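Local coordinates for protein superoxide dismutase (Clostridium difficile, PDB 3TJT) that probably converts superoxide radicals to hydrogen peroxide and dioxygen at a protein-bound iron(III) ion, as a member of the iron/manganese superoxide dismutase family, at residues F114-V128 and R181-W194. Residues are numbered along the deposited sequence; the frame is centred on the assembly and turned at random.
Sequences FEKFKQEFQKSALDV and RNEYIDNWFNVVNW
The Phe189 ring carries the aliphatic chain of Lys118 over the centre of one face and, on the other face, toward the rim, Trp188 CE3. Lys118 CG stands 4.1 Å from the Phe189 ring centroid and 11° off the normal, a CH-pi contact; with CG anti to the backbone N (chi1 -173°) and the chain extended, CE continues over the same face. NZ then reaches a water that also binds Asp186 O, bridging the two segments. At the edge of Phe189, CZ meets Phe121 CD2 at 3.5 Å, while Phe121 and Trp188 lie nearly parallel but slid apart. Farther along, Phe114 directs its edge at the Trp194 face in an offset edge-to-face pair (planes at 72°), and Phe117 CE2 meets the indole edge at Trp194 CH2, 3.8 Å away. At the other end, Ile185 CD1 packs 3.6 Å from Ala125 CB. Arg181 NH1 binds two carbonyls at the C-terminal end of helix 114-127, donating in the guanidinium plane to Ala125 O (2.9 Å) and to Val128 O (2.8 Å); Arg181 NE hydrogen-bonds to Tyr173 OH. The side chains join helices 114-127 and 181-188, whose segment axes run roughly antiparallel and approach to 9.7 Å, in the C-terminal alpha/beta domain of iron/manganese superoxide dismutases over strand 161-167, where Leu166 touches Phe121, Ile185 and Trp188, next to the iron ligand Asp167.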
ATOM      1  N   PHE A 114      23.578 -18.943   1.855  1.00 26.96           N
ATOM      2  CA  PHE A 114      22.978 -17.890   1.044  1.00 27.72           C
ATOM      3  C   PHE A 114      21.574 -18.297   0.607  1.00 27.08           C
ATOM      4  O   PHE A 114      20.656 -17.472   0.581  1.00 25.46           O
ATOM      5  CB  PHE A 114      23.835 -17.567  -0.183  1.00 25.25           C
ATOM      6  CG  PHE A 114      23.266 -16.469  -1.038  1.00 27.24           C
ATOM      7  CD1 PHE A 114      23.451 -15.143  -0.695  1.00 25.27           C
ATOM      8  CD2 PHE A 114      22.524 -16.764  -2.171  1.00 29.72           C
ATOM      9  CE1 PHE A 114      22.920 -14.127  -1.474  1.00 24.19           C
ATOM     10  CE2 PHE A 114      21.981 -15.752  -2.955  1.00 27.45           C
ATOM     11  CZ  PHE A 114      22.186 -14.431  -2.604  1.00 26.52           C
ATOM     12  N   GLU A 115      21.410 -19.568   0.251  1.00 29.13           N
ATOM     13  CA  GLU A 115      20.122 -20.054  -0.225  1.00 32.13           C
ATOM     14  C   GLU A 115      19.042 -19.941   0.849  1.00 31.16           C
ATOM     15  O   GLU A 115      17.891 -19.618   0.548  1.00 28.70           O
ATOM     16  CB  GLU A 115      20.228 -21.498  -0.720  1.00 35.23           C
ATOM     17  CG  GLU A 115      18.897 -22.091  -1.180  1.00 39.61           C
ATOM     18  CD  GLU A 115      18.220 -21.267  -2.276  1.00 51.89           C
ATOM     19  OE1 GLU A 115      18.926 -20.759  -3.178  1.00 47.04           O
ATOM     20  OE2 GLU A 115      16.975 -21.135  -2.239  1.00 53.34           O
ATOM     21  N   LYS A 116      19.412 -20.218   2.096  1.00 26.86           N
ATOM     22  CA  LYS A 116      18.464 -20.093   3.204  1.00 27.26           C
ATOM     23  C   LYS A 116      18.121 -18.631   3.461  1.00 24.27           C
ATOM     24  O   LYS A 116      16.963 -18.293   3.724  1.00 26.34           O
ATOM     25  CB  LYS A 116      19.013 -20.744   4.473  1.00 28.05           C
ATOM     26  CG  LYS A 116      18.927 -22.262   4.463  1.00 35.65           C
ATOM     27  CD  LYS A 116      19.631 -22.858   5.670  1.00 37.66           C
ATOM     28  CE  LYS A 116      19.507 -24.370   5.678  1.00 43.44           C
ATOM     29  NZ  LYS A 116      20.279 -24.969   6.806  1.00 49.60           N
ATOM     30  N   PHE A 117      19.129 -17.765   3.394  1.00 23.57           N
ATOM     31  CA  PHE A 117      18.896 -16.330   3.487  1.00 22.38           C
ATOM     32  C   PHE A 117      17.909 -15.874   2.404  1.00 24.13           C
ATOM     33  O   PHE A 117      16.953 -15.134   2.677  1.00 21.41           O
ATOM     34  CB  PHE A 117      20.191 -15.532   3.318  1.00 20.92           C
ATOM     35  CG  PHE A 117      19.953 -14.152   2.785  1.00 22.44           C
ATOM     36  CD1 PHE A 117      19.384 -13.179   3.591  1.00 20.11           C
ATOM     37  CD2 PHE A 117      20.232 -13.842   1.460  1.00 22.02           C
ATOM     38  CE1 PHE A 117      19.124 -11.911   3.099  1.00 21.67           C
ATOM     39  CE2 PHE A 117      19.969 -12.574   0.958  1.00 23.27           C
ATOM     40  CZ  PHE A 117      19.418 -11.607   1.780  1.00 22.14           C
ATOM     41  N   LYS A 118      18.159 -16.300   1.170  1.00 21.22           N
ATOM     42  CA  LYS A 118      17.332 -15.883   0.041  1.00 22.67           C
ATOM     43  C   LYS A 118      15.881 -16.341   0.199  1.00 24.49           C
ATOM     44  O   LYS A 118      14.954 -15.578  -0.063  1.00 23.08           O
ATOM     45  CB  LYS A 118      17.917 -16.407  -1.276  1.00 25.30           C
ATOM     46  CG  LYS A 118      17.218 -15.874  -2.516  1.00 27.52           C
ATOM     47  CD  LYS A 118      17.943 -16.312  -3.787  1.00 31.42           C
ATOM     48  CE  LYS A 118      17.214 -15.829  -5.036  1.00 33.50           C
ATOM     49  NZ  LYS A 118      17.888 -16.304  -6.278  1.00 34.78           N
ATOM     50  N   GLN A 119      15.678 -17.587   0.619  1.00 23.27           N
ATOM     51  CA  GLN A 119      14.318 -18.097   0.799  1.00 25.55           C
ATOM     52  C   GLN A 119      13.560 -17.303   1.856  1.00 24.12           C
ATOM     53  O   GLN A 119      12.374 -17.011   1.683  1.00 22.58           O
ATOM     54  CB  GLN A 119      14.328 -19.580   1.167  1.00 29.24           C
ATOM     55  CG  GLN A 119      14.782 -20.475   0.018  1.00 38.29           C
ATOM     56  CD  GLN A 119      14.763 -21.951   0.377  1.00 51.46           C
ATOM     57  OE1 GLN A 119      14.175 -22.350   1.385  1.00 56.34           O
ATOM     58  NE2 GLN A 119      15.404 -22.771  -0.455  1.00 51.50           N
ATOM     59  N   GLU A 120      14.246 -16.948   2.943  1.00 23.03           N
ATOM     60  CA  GLU A 120      13.616 -16.179   4.016  1.00 23.69           C
ATOM     61  C   GLU A 120      13.294 -14.761   3.568  1.00 22.48           C
ATOM     62  O   GLU A 120      12.221 -14.235   3.867  1.00 21.86           O
ATOM     63  CB  GLU A 120      14.482 -16.150   5.284  1.00 23.98           C
ATOM     64  CG  GLU A 120      13.819 -15.411   6.454  1.00 24.34           C
ATOM     65  CD  GLU A 120      14.669 -15.397   7.726  1.00 32.70           C
ATOM     66  OE1 GLU A 120      15.634 -16.190   7.823  1.00 29.68           O
ATOM     67  OE2 GLU A 120      14.370 -14.583   8.627  1.00 30.50           O
ATOM     68  N   PHE A 121      14.216 -14.137   2.848  1.00 19.24           N
ATOM     69  CA  PHE A 121      13.978 -12.786   2.357  1.00 19.86           C
ATOM     70  C   PHE A 121      12.782 -12.779   1.402  1.00 23.04           C
ATOM     71  O   PHE A 121      11.895 -11.915   1.492  1.00 20.05           O
ATOM     72  CB  PHE A 121      15.223 -12.236   1.657  1.00 18.87           C
ATOM     73  CG  PHE A 121      15.115 -10.788   1.288  1.00 18.28           C
ATOM     74  CD1 PHE A 121      15.606  -9.807   2.134  1.00 19.10           C
ATOM     75  CD2 PHE A 121      14.508 -10.405   0.100  1.00 18.19           C
ATOM     76  CE1 PHE A 121      15.501  -8.469   1.801  1.00 18.76           C
ATOM     77  CE2 PHE A 121      14.396  -9.073  -0.248  1.00 17.48           C
ATOM     78  CZ  PHE A 121      14.889  -8.099   0.605  1.00 17.67           C
ATOM     79  N   GLN A 122      12.758 -13.741   0.485  1.00 19.60           N
ATOM     80  CA  GLN A 122      11.683 -13.795  -0.500  1.00 22.61           C
ATOM     81  C   GLN A 122      10.319 -13.973   0.158  1.00 21.36           C
ATOM     82  O   GLN A 122       9.354 -13.326  -0.233  1.00 21.09           O
ATOM     83  CB  GLN A 122      11.933 -14.883  -1.541  1.00 25.63           C
ATOM     84  CG  GLN A 122      13.131 -14.586  -2.422  1.00 26.79           C
ATOM     85  CD  GLN A 122      13.039 -15.272  -3.775  1.00 37.89           C
ATOM     86  OE1 GLN A 122      14.050 -15.632  -4.373  1.00 40.48           O
ATOM     87  NE2 GLN A 122      11.819 -15.444  -4.269  1.00 40.42           N
ATOM     88  N   LYS A 123      10.245 -14.835   1.164  1.00 21.15           N
ATOM     89  CA  LYS A 123       8.987 -15.043   1.881  1.00 22.14           C
ATOM     90  C   LYS A 123       8.551 -13.800   2.655  1.00 22.69           C
ATOM     91  O   LYS A 123       7.364 -13.451   2.672  1.00 20.67           O
ATOM     92  CB  LYS A 123       9.088 -16.235   2.832  1.00 26.24           C
ATOM     93  CG  LYS A 123       7.748 -16.606   3.453  1.00 29.70           C
ATOM     94  CD  LYS A 123       7.858 -17.857   4.301  1.00 35.39           C
ATOM     95  CE  LYS A 123       6.486 -18.486   4.528  1.00 45.14           C
ATOM     96  NZ  LYS A 123       5.520 -17.547   5.168  1.00 43.55           N
ATOM     97  N   SER A 124       9.501 -13.138   3.306  1.00 20.98           N
ATOM     98  CA  SER A 124       9.173 -11.917   4.038  1.00 20.56           C
ATOM     99  C   SER A 124       8.654 -10.842   3.095  1.00 20.33           C
ATOM    100  O   SER A 124       7.679 -10.154   3.408  1.00 19.90           O
ATOM    101  CB  SER A 124      10.376 -11.396   4.836  1.00 24.02           C
ATOM    102  OG  SER A 124      10.699 -12.292   5.892  1.00 27.26           O
ATOM    103  N   ALA A 125       9.303 -10.705   1.940  1.00 19.25           N
ATOM    104  CA  ALA A 125       8.875  -9.738   0.931  1.00 18.70           C
ATOM    105  C   ALA A 125       7.475 -10.074   0.403  1.00 17.14           C
ATOM    106  O   ALA A 125       6.640  -9.181   0.188  1.00 19.29           O
ATOM    107  CB  ALA A 125       9.880  -9.703  -0.226  1.00 17.43           C
ATOM    108  N   LEU A 126       7.223 -11.361   0.194  1.00 17.70           N
ATOM    109  CA  LEU A 126       5.937 -11.795  -0.346  1.00 21.23           C
ATOM    110  C   LEU A 126       4.808 -11.554   0.643  1.00 23.64           C
ATOM    111  O   LEU A 126       3.682 -11.256   0.251  1.00 23.18           O
ATOM    112  CB  LEU A 126       5.990 -13.277  -0.717  1.00 22.79           C
ATOM    113  CG  LEU A 126       4.757 -13.815  -1.448  1.00 24.59           C
ATOM    114  CD1 LEU A 126       4.705 -13.240  -2.855  1.00 24.42           C
ATOM    115  CD2 LEU A 126       4.758 -15.345  -1.472  1.00 26.56           C
ATOM    116  N   ASP A 127       5.117 -11.679   1.929  1.00 21.22           N
ATOM    117  CA  ASP A 127       4.094 -11.620   2.969  1.00 24.91           C
ATOM    118  C   ASP A 127       3.765 -10.207   3.480  1.00 23.08           C
ATOM    119  O   ASP A 127       2.844 -10.041   4.280  1.00 24.45           O
ATOM    120  CB  ASP A 127       4.473 -12.530   4.144  1.00 23.29           C
ATOM    121  CG  ASP A 127       4.379 -14.014   3.802  1.00 29.65           C
ATOM    122  OD1 ASP A 127       3.881 -14.366   2.709  1.00 32.40           O
ATOM    123  OD2 ASP A 127       4.810 -14.840   4.637  1.00 34.41           O
ATOM    124  N   VAL A 128       4.497  -9.188   3.035  1.00 19.20           N
ATOM    125  CA  VAL A 128       4.164  -7.827   3.424  1.00 17.47           C
ATOM    126  C   VAL A 128       2.741  -7.547   2.965  1.00 19.53           C
ATOM    127  O   VAL A 128       2.417  -7.726   1.783  1.00 18.36           O
ATOM    128  CB  VAL A 128       5.111  -6.782   2.795  1.00 16.90           C
ATOM    129  CG1 VAL A 128       4.555  -5.382   2.984  1.00 18.38           C
ATOM    130  CG2 VAL A 128       6.520  -6.896   3.406  1.00 17.19           C
ATOM    131  N   ARG A 181       3.563 -10.499  -7.429  1.00 19.10           N
ATOM    132  CA  ARG A 181       4.692  -9.964  -6.671  1.00 16.92           C
ATOM    133  C   ARG A 181       5.817 -10.995  -6.540  1.00 18.19           C
ATOM    134  O   ARG A 181       7.002 -10.644  -6.537  1.00 18.89           O
ATOM    135  CB  ARG A 181       4.246  -9.463  -5.289  1.00 17.00           C
ATOM    136  CG  ARG A 181       5.350  -8.680  -4.564  1.00 16.25           C
ATOM    137  CD  ARG A 181       5.088  -8.588  -3.050  1.00 17.35           C
ATOM    138  NE  ARG A 181       3.940  -7.741  -2.747  1.00 17.48           N
ATOM    139  CZ  ARG A 181       3.478  -7.536  -1.514  1.00 23.32           C
ATOM    140  NH1 ARG A 181       4.081  -8.102  -0.473  1.00 17.61           N
ATOM    141  NH2 ARG A 181       2.420  -6.760  -1.321  1.00 22.40           N
ATOM    142  N   ASN A 182       5.449 -12.268  -6.439  1.00 18.73           N
ATOM    143  CA  ASN A 182       6.441 -13.338  -6.355  1.00 22.98           C
ATOM    144  C   ASN A 182       7.461 -13.312  -7.500  1.00 21.69           C
ATOM    145  O   ASN A 182       8.641 -13.573  -7.281  1.00 20.36           O
ATOM    146  CB  ASN A 182       5.774 -14.716  -6.270  1.00 23.86           C
ATOM    147  CG  ASN A 182       5.151 -15.143  -7.587  1.00 26.12           C
ATOM    148  OD1 ASN A 182       4.239 -14.493  -8.095  1.00 25.44           O
ATOM    149  ND2 ASN A 182       5.664 -16.226  -8.159  1.00 32.79           N
ATOM    150  N   GLU A 183       7.007 -13.006  -8.714  1.00 21.44           N
ATOM    151  CA  GLU A 183       7.902 -12.974  -9.868  1.00 19.40           C
ATOM    152  C   GLU A 183       8.825 -11.766  -9.816  1.00 19.32           C
ATOM    153  O   GLU A 183       9.991 -11.846 -10.199  1.00 20.36           O
ATOM    154  CB  GLU A 183       7.105 -12.966 -11.176  1.00 22.19           C
ATOM    155  CG  GLU A 183       6.331 -14.255 -11.409  1.00 28.19           C
ATOM    156  CD  GLU A 183       5.422 -14.192 -12.626  1.00 29.35           C
ATOM    157  OE1 GLU A 183       5.415 -13.157 -13.316  1.00 28.34           O
ATOM    158  OE2 GLU A 183       4.708 -15.184 -12.884  1.00 34.01           O
ATOM    159  N   TYR A 184       8.289 -10.645  -9.351  1.00 17.25           N
ATOM    160  CA  TYR A 184       9.077  -9.436  -9.150  1.00 16.59           C
ATOM    161  C   TYR A 184      10.192  -9.691  -8.140  1.00 19.75           C
ATOM    162  O   TYR A 184      11.349  -9.333  -8.369  1.00 18.71           O
ATOM    163  CB  TYR A 184       8.165  -8.319  -8.651  1.00 17.73           C
ATOM    164  CG  TYR A 184       8.846  -7.094  -8.064  1.00 17.07           C
ATOM    165  CD1 TYR A 184       9.667  -6.278  -8.837  1.00 16.94           C
ATOM    166  CD2 TYR A 184       8.614  -6.727  -6.741  1.00 15.75           C
ATOM    167  CE1 TYR A 184      10.262  -5.125  -8.292  1.00 18.19           C
ATOM    168  CE2 TYR A 184       9.192  -5.601  -6.192  1.00 15.95           C
ATOM    169  CZ  TYR A 184      10.014  -4.801  -6.965  1.00 17.19           C
ATOM    170  OH  TYR A 184      10.565  -3.678  -6.397  1.00 16.43           O
ATOM    171  N   ILE A 185       9.837 -10.313  -7.022  1.00 18.09           N
ATOM    172  CA  ILE A 185      10.812 -10.581  -5.966  1.00 17.41           C
ATOM    173  C   ILE A 185      11.931 -11.484  -6.478  1.00 21.37           C
ATOM    174  O   ILE A 185      13.116 -11.193  -6.301  1.00 21.74           O
ATOM    175  CB  ILE A 185      10.141 -11.218  -4.735  1.00 19.54           C
ATOM    176  CG1 ILE A 185       9.149 -10.223  -4.118  1.00 19.85           C
ATOM    177  CG2 ILE A 185      11.196 -11.650  -3.720  1.00 22.01           C
ATOM    178  CD1 ILE A 185       8.127 -10.865  -3.179  1.00 19.84           C
ATOM    179  N   ASP A 186      11.556 -12.571  -7.133  1.00 20.16           N
ATOM    180  CA  ASP A 186      12.557 -13.494  -7.655  1.00 24.54           C
ATOM    181  C   ASP A 186      13.481 -12.820  -8.674  1.00 22.56           C
ATOM    182  O   ASP A 186      14.700 -12.988  -8.622  1.00 24.23           O
ATOM    183  CB  ASP A 186      11.894 -14.722  -8.275  1.00 28.10           C
ATOM    184  CG  ASP A 186      12.880 -15.854  -8.502  1.00 37.65           C
ATOM    185  OD1 ASP A 186      13.583 -16.249  -7.540  1.00 36.36           O
ATOM    186  OD2 ASP A 186      12.955 -16.344  -9.642  1.00 40.50           O
ATOM    187  N   ASN A 187      12.907 -12.043  -9.584  1.00 20.10           N
ATOM    188  CA  ASN A 187      13.706 -11.367 -10.602  1.00 19.10           C
ATOM    189  C   ASN A 187      14.632 -10.305 -10.033  1.00 22.86           C
ATOM    190  O   ASN A 187      15.695 -10.039 -10.587  1.00 20.07           O
ATOM    191  CB  ASN A 187      12.812 -10.762 -11.679  1.00 22.02           C
ATOM    192  CG  ASN A 187      12.537 -11.731 -12.805  1.00 32.06           C
ATOM    193  OD1 ASN A 187      13.210 -12.755 -12.927  1.00 37.57           O
ATOM    194  ND2 ASN A 187      11.551 -11.421 -13.629  1.00 34.01           N
ATOM    195  N   TRP A 188      14.226  -9.700  -8.921  1.00 19.49           N
ATOM    196  CA  TRP A 188      14.991  -8.603  -8.348  1.00 20.40           C
ATOM    197  C   TRP A 188      16.394  -9.038  -7.914  1.00 17.60           C
ATOM    198  O   TRP A 188      17.331  -8.239  -7.931  1.00 18.93           O
ATOM    199  CB  TRP A 188      14.223  -7.997  -7.174  1.00 18.29           C
ATOM    200  CG  TRP A 188      14.922  -6.878  -6.481  1.00 17.07           C
ATOM    201  CD1 TRP A 188      15.082  -5.603  -6.929  1.00 16.28           C
ATOM    202  CD2 TRP A 188      15.526  -6.926  -5.179  1.00 17.50           C
ATOM    203  NE1 TRP A 188      15.755  -4.854  -5.992  1.00 17.26           N
ATOM    204  CE2 TRP A 188      16.042  -5.646  -4.912  1.00 17.60           C
ATOM    205  CE3 TRP A 188      15.672  -7.930  -4.217  1.00 19.20           C
ATOM    206  CZ2 TRP A 188      16.694  -5.337  -3.720  1.00 16.78           C
ATOM    207  CZ3 TRP A 188      16.327  -7.622  -3.032  1.00 20.79           C
ATOM    208  CH2 TRP A 188      16.832  -6.338  -2.798  1.00 18.26           C
ATOM    209  N   PHE A 189      16.533 -10.291  -7.517  1.00 18.74           N
ATOM    210  CA  PHE A 189      17.832 -10.783  -7.072  1.00 20.73           C
ATOM    211  C   PHE A 189      18.891 -10.744  -8.180  1.00 23.01           C
ATOM    212  O   PHE A 189      20.087 -10.764  -7.901  1.00 20.93           O
ATOM    213  CB  PHE A 189      17.708 -12.161  -6.419  1.00 22.45           C
ATOM    214  CG  PHE A 189      17.345 -12.080  -4.960  1.00 23.15           C
ATOM    215  CD1 PHE A 189      18.332 -11.975  -3.999  1.00 26.79           C
ATOM    216  CD2 PHE A 189      16.022 -12.043  -4.561  1.00 23.98           C
ATOM    217  CE1 PHE A 189      18.008 -11.867  -2.655  1.00 29.91           C
ATOM    218  CE2 PHE A 189      15.690 -11.934  -3.222  1.00 27.14           C
ATOM    219  CZ  PHE A 189      16.687 -11.844  -2.268  1.00 28.24           C
ATOM    220  N   ASN A 190      18.449 -10.655  -9.435  1.00 21.12           N
ATOM    221  CA  ASN A 190      19.394 -10.487 -10.541  1.00 21.85           C
ATOM    222  C   ASN A 190      20.038  -9.108 -10.586  1.00 21.61           C
ATOM    223  O   ASN A 190      21.071  -8.927 -11.226  1.00 25.26           O
ATOM    224  CB  ASN A 190      18.715 -10.783 -11.880  1.00 21.49           C
ATOM    225  CG  ASN A 190      18.265 -12.217 -11.987  1.00 25.84           C
ATOM    226  OD1 ASN A 190      17.074 -12.519 -11.894  1.00 28.14           O
ATOM    227  ND2 ASN A 190      19.220 -13.117 -12.156  1.00 23.95           N
ATOM    228  N   VAL A 191      19.434  -8.129  -9.917  1.00 18.11           N
ATOM    229  CA  VAL A 191      19.977  -6.772  -9.953  1.00 17.70           C
ATOM    230  C   VAL A 191      20.485  -6.257  -8.607  1.00 17.67           C
ATOM    231  O   VAL A 191      20.936  -5.123  -8.524  1.00 17.85           O
ATOM    232  CB  VAL A 191      18.991  -5.741 -10.536  1.00 20.28           C
ATOM    233  CG1 VAL A 191      18.622  -6.100 -11.979  1.00 22.18           C
ATOM    234  CG2 VAL A 191      17.744  -5.626  -9.668  1.00 19.92           C
ATOM    235  N   VAL A 192      20.408  -7.069  -7.562  1.00 17.32           N
ATOM    236  CA  VAL A 192      20.962  -6.639  -6.273  1.00 17.99           C
ATOM    237  C   VAL A 192      22.445  -6.310  -6.417  1.00 18.90           C
ATOM    238  O   VAL A 192      23.209  -7.091  -6.996  1.00 19.62           O
ATOM    239  CB  VAL A 192      20.785  -7.707  -5.184  1.00 19.22           C
ATOM    240  CG1 VAL A 192      21.537  -7.291  -3.903  1.00 20.98           C
ATOM    241  CG2 VAL A 192      19.311  -7.932  -4.886  1.00 20.32           C
ATOM    242  N   ASN A 193      22.850  -5.150  -5.906  1.00 17.81           N
ATOM    243  CA  ASN A 193      24.253  -4.739  -5.929  1.00 17.76           C
ATOM    244  C   ASN A 193      24.966  -5.212  -4.662  1.00 21.27           C
ATOM    245  O   ASN A 193      24.972  -4.524  -3.640  1.00 18.20           O
ATOM    246  CB  ASN A 193      24.369  -3.215  -6.073  1.00 18.58           C
ATOM    247  CG  ASN A 193      25.820  -2.737  -6.154  1.00 22.25           C
ATOM    248  OD1 ASN A 193      26.753  -3.522  -6.005  1.00 21.87           O
ATOM    249  ND2 ASN A 193      26.005  -1.445  -6.378  1.00 25.94           N
ATOM    250  N   TRP A 194      25.568  -6.391  -4.738  1.00 19.09           N
ATOM    251  CA  TRP A 194      26.209  -6.989  -3.569  1.00 19.75           C
ATOM    252  C   TRP A 194      27.451  -6.228  -3.122  1.00 21.53           C
ATOM    253  O   TRP A 194      27.810  -6.266  -1.944  1.00 20.88           O
ATOM    254  CB  TRP A 194      26.499  -8.481  -3.792  1.00 19.75           C
ATOM    255  CG  TRP A 194      25.238  -9.275  -3.733  1.00 20.56           C
ATOM    256  CD1 TRP A 194      24.579  -9.861  -4.777  1.00 19.99           C
ATOM    257  CD2 TRP A 194      24.436  -9.509  -2.567  1.00 20.59           C
ATOM    258  NE1 TRP A 194      23.420 -10.463  -4.326  1.00 20.90           N
ATOM    259  CE2 TRP A 194      23.316 -10.265  -2.973  1.00 19.14           C
ATOM    260  CE3 TRP A 194      24.568  -9.162  -1.217  1.00 21.47           C
ATOM    261  CZ2 TRP A 194      22.324 -10.675  -2.075  1.00 21.30           C
ATOM    262  CZ3 TRP A 194      23.588  -9.574  -0.325  1.00 22.09           C
ATOM    263  CH2 TRP A 194      22.480 -10.324  -0.759  1.00 20.17           C
TER
HETATM  264  O   HOH W   1      16.592 -14.856  -8.768  1.00 34.17           O